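Putative acetylornithine deacetylase (Sulfolobus tokodaii, PDB 3VPB) probably catalyses the ATP-dependent joining of glutamate to the C-terminal glutamate of the carrier protein LysW, a step in arginine biosynthesis. Local coordinates at residues B[39-45]-B[66-72]. Residues are numbered along the deposited sequence; the frame is centred on the assembly and turned at random.
Sequences PFNKALG and VLEAAGV
Phe40 lies against the last turn of helix 57-69. One face of its ring takes CG2 of Val66 in a CH-pi contact, 4.2 Å from the ring centroid and 25° off the normal. Ala69 meets the ring differently: its CB sits at the edge, in the ring plane, 3.6 Å from Phe40 CE2. With an alanine here, Val66 CG2 and Ala69 CB would probably lose their shared partner and a gap would open beside the helix.

Leu44 makes the second apolar group. Its CD1 rests 3.8 Å from Leu67 CD2, and its CB packs on the CB of Ala70. Leu67 CG is anti to its own carbonyl carbon (chi1 -74°), and CD2 is the branch that reaches Leu44. Leu67 also touches Ala50 and Ile52 of the parallel sheet.

No direct hydrogen bond joins the two segments; water does the bridging. Water 1 donates to Pro39 O and, at 2.9 Å, to Val66 O, although more acceptors than protons surround it. Water 2 donates to Ala70 O and weakly to Lys42 O. Within the loop, Asn41 OD1 accepts from Ala43 N at 3.0 Å, an Asx turn. The donor stands 58° out of the carbonyl plane. Past the helix, Gly71 has positive phi in a Schellman motif, which leads the chain to Val72.

Ile106 of the second subunit packs on both Phe40 and Val66, and Pro39 pairs with a strand of that chain. The contact thus joins loop and helix end of the preATP-grasp domain beside the subunit interface. Apolar fit and water-linked carbonyls, not direct hydrogen bonds, set their spacing.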
loop_
_atom_site.group_PDB
_atom_site.type_symbol
_atom_site.label_atom_id
_atom_site.label_comp_id
_atom_site.label_asym_id
_atom_site.label_seq_id
_atom_site.Cartn_x
_atom_site.Cartn_y
_atom_site.Cartn_z
ATOM N N PRO B 39 23.808 -1.961 -15.183
ATOM C CA PRO B 39 23.572 -1.146 -16.379
ATOM C C PRO B 39 23.192 -1.984 -17.589
ATOM O O PRO B 39 23.615 -3.148 -17.685
ATOM C CB PRO B 39 24.930 -0.484 -16.617
ATOM C CG PRO B 39 25.928 -1.429 -16.046
ATOM C CD PRO B 39 25.240 -2.296 -15.007
ATOM N N PHE B 40 22.370 -1.406 -18.471
ATOM C CA PHE B 40 22.040 -2.018 -19.751
ATOM C C PHE B 40 23.177 -1.676 -20.676
ATOM O O PHE B 40 23.132 -0.668 -21.405
ATOM C CB PHE B 40 20.746 -1.445 -20.332
ATOM C CG PHE B 40 19.524 -2.213 -19.970
ATOM C CD1 PHE B 40 18.567 -1.668 -19.136
ATOM C CD2 PHE B 40 19.320 -3.500 -20.461
ATOM C CE1 PHE B 40 17.412 -2.372 -18.824
ATOM C CE2 PHE B 40 18.174 -4.207 -20.129
ATOM C CZ PHE B 40 17.231 -3.648 -19.311
ATOM N N ASN B 41 24.214 -2.492 -20.613
ATOM C CA ASN B 41 25.306 -2.399 -21.567
ATOM C C ASN B 41 26.080 -3.699 -21.652
ATOM O O ASN B 41 25.662 -4.722 -21.107
ATOM C CB ASN B 41 26.218 -1.208 -21.254
ATOM C CG ASN B 41 26.959 -1.363 -19.951
ATOM O OD1 ASN B 41 27.034 -2.447 -19.385
ATOM N ND2 ASN B 41 27.527 -0.267 -19.472
ATOM N N LYS B 42 27.211 -3.669 -22.337
ATOM C CA LYS B 42 27.929 -4.904 -22.600
ATOM C C LYS B 42 28.867 -5.338 -21.454
ATOM O O LYS B 42 29.432 -6.418 -21.510
ATOM C CB LYS B 42 28.618 -4.825 -23.977
ATOM C CG LYS B 42 27.593 -4.625 -25.121
ATOM C CD LYS B 42 28.215 -4.537 -26.526
ATOM C CE LYS B 42 28.624 -3.096 -26.884
ATOM N NZ LYS B 42 29.917 -2.710 -26.240
ATOM N N ALA B 43 28.966 -4.530 -20.393
ATOM C CA ALA B 43 29.899 -4.794 -19.267
ATOM C C ALA B 43 29.703 -6.156 -18.578
ATOM O O ALA B 43 30.681 -6.842 -18.263
ATOM C CB ALA B 43 29.834 -3.663 -18.220
ATOM N N LEU B 44 28.447 -6.545 -18.354
ATOM C CA LEU B 44 28.166 -7.783 -17.623
ATOM C C LEU B 44 28.371 -9.029 -18.477
ATOM O O LEU B 44 28.339 -10.141 -17.954
ATOM C CB LEU B 44 26.768 -7.764 -16.985
ATOM C CG LEU B 44 26.547 -6.825 -15.793
ATOM C CD1 LEU B 44 25.049 -6.607 -15.593
ATOM C CD2 LEU B 44 27.180 -7.362 -14.511
ATOM N N GLY B 45 28.603 -8.821 -19.778
ATOM C CA GLY B 45 28.940 -9.902 -20.703
ATOM C C GLY B 45 30.265 -10.581 -20.371
ATOM O O GLY B 45 30.658 -11.546 -21.027
ATOM N N VAL B 66 18.283 -7.815 -17.253
ATOM C CA VAL B 66 19.452 -6.973 -17.531
ATOM C C VAL B 66 20.672 -7.803 -17.936
ATOM O O VAL B 66 21.350 -7.460 -18.892
ATOM C CB VAL B 66 19.809 -6.046 -16.376
ATOM C CG1 VAL B 66 21.069 -5.153 -16.742
ATOM C CG2 VAL B 66 18.600 -5.130 -16.025
ATOM N N LEU B 67 20.899 -8.933 -17.262
ATOM C CA LEU B 67 22.021 -9.839 -17.599
ATOM C C LEU B 67 21.848 -10.478 -18.985
ATOM O O LEU B 67 22.811 -10.571 -19.769
ATOM C CB LEU B 67 22.182 -10.918 -16.507
ATOM C CG LEU B 67 22.797 -10.337 -15.215
ATOM C CD1 LEU B 67 22.376 -11.202 -14.034
ATOM C CD2 LEU B 67 24.349 -10.287 -15.307
ATOM N N GLU B 68 20.634 -10.890 -19.303
ATOM C CA GLU B 68 20.317 -11.410 -20.648
ATOM C C GLU B 68 20.590 -10.403 -21.759
ATOM O O GLU B 68 21.007 -10.771 -22.856
ATOM C CB GLU B 68 18.851 -11.814 -20.723
ATOM C CG GLU B 68 18.552 -12.999 -19.850
ATOM C CD GLU B 68 17.052 -13.345 -19.813
ATOM O OE1 GLU B 68 16.760 -14.508 -19.501
ATOM O OE2 GLU B 68 16.187 -12.482 -20.132
ATOM N N ALA B 69 20.325 -9.137 -21.480
ATOM C CA ALA B 69 20.539 -8.078 -22.452
ATOM C C ALA B 69 22.040 -7.933 -22.748
ATOM O O ALA B 69 22.417 -7.518 -23.843
ATOM C CB ALA B 69 19.962 -6.774 -21.931
ATOM N N ALA B 70 22.880 -8.309 -21.787
ATOM C CA ALA B 70 24.337 -8.318 -21.992
ATOM C C ALA B 70 24.845 -9.620 -22.625
ATOM O O ALA B 70 26.058 -9.789 -22.800
ATOM C CB ALA B 70 25.071 -8.039 -20.689
ATOM N N GLY B 71 23.926 -10.533 -22.931
ATOM C CA GLY B 71 24.254 -11.848 -23.530
ATOM C C GLY B 71 24.688 -12.909 -22.532
ATOM O O GLY B 71 25.302 -13.905 -22.932
ATOM N N VAL B 72 24.382 -12.705 -21.243
ATOM C CA VAL B 72 24.734 -13.677 -20.185
ATOM C C VAL B 72 23.596 -14.683 -20.163
ATOM O O VAL B 72 22.438 -14.302 -20.259
ATOM C CB VAL B 72 24.880 -13.010 -18.765
ATOM C CG1 VAL B 72 25.242 -14.058 -17.676
ATOM C CG2 VAL B 72 25.913 -11.878 -18.777
HETATM O O HOH W 1 23.124 -5.275 -19.421
HETATM O O HOH W 2 28.169 -8.484 -23.977
#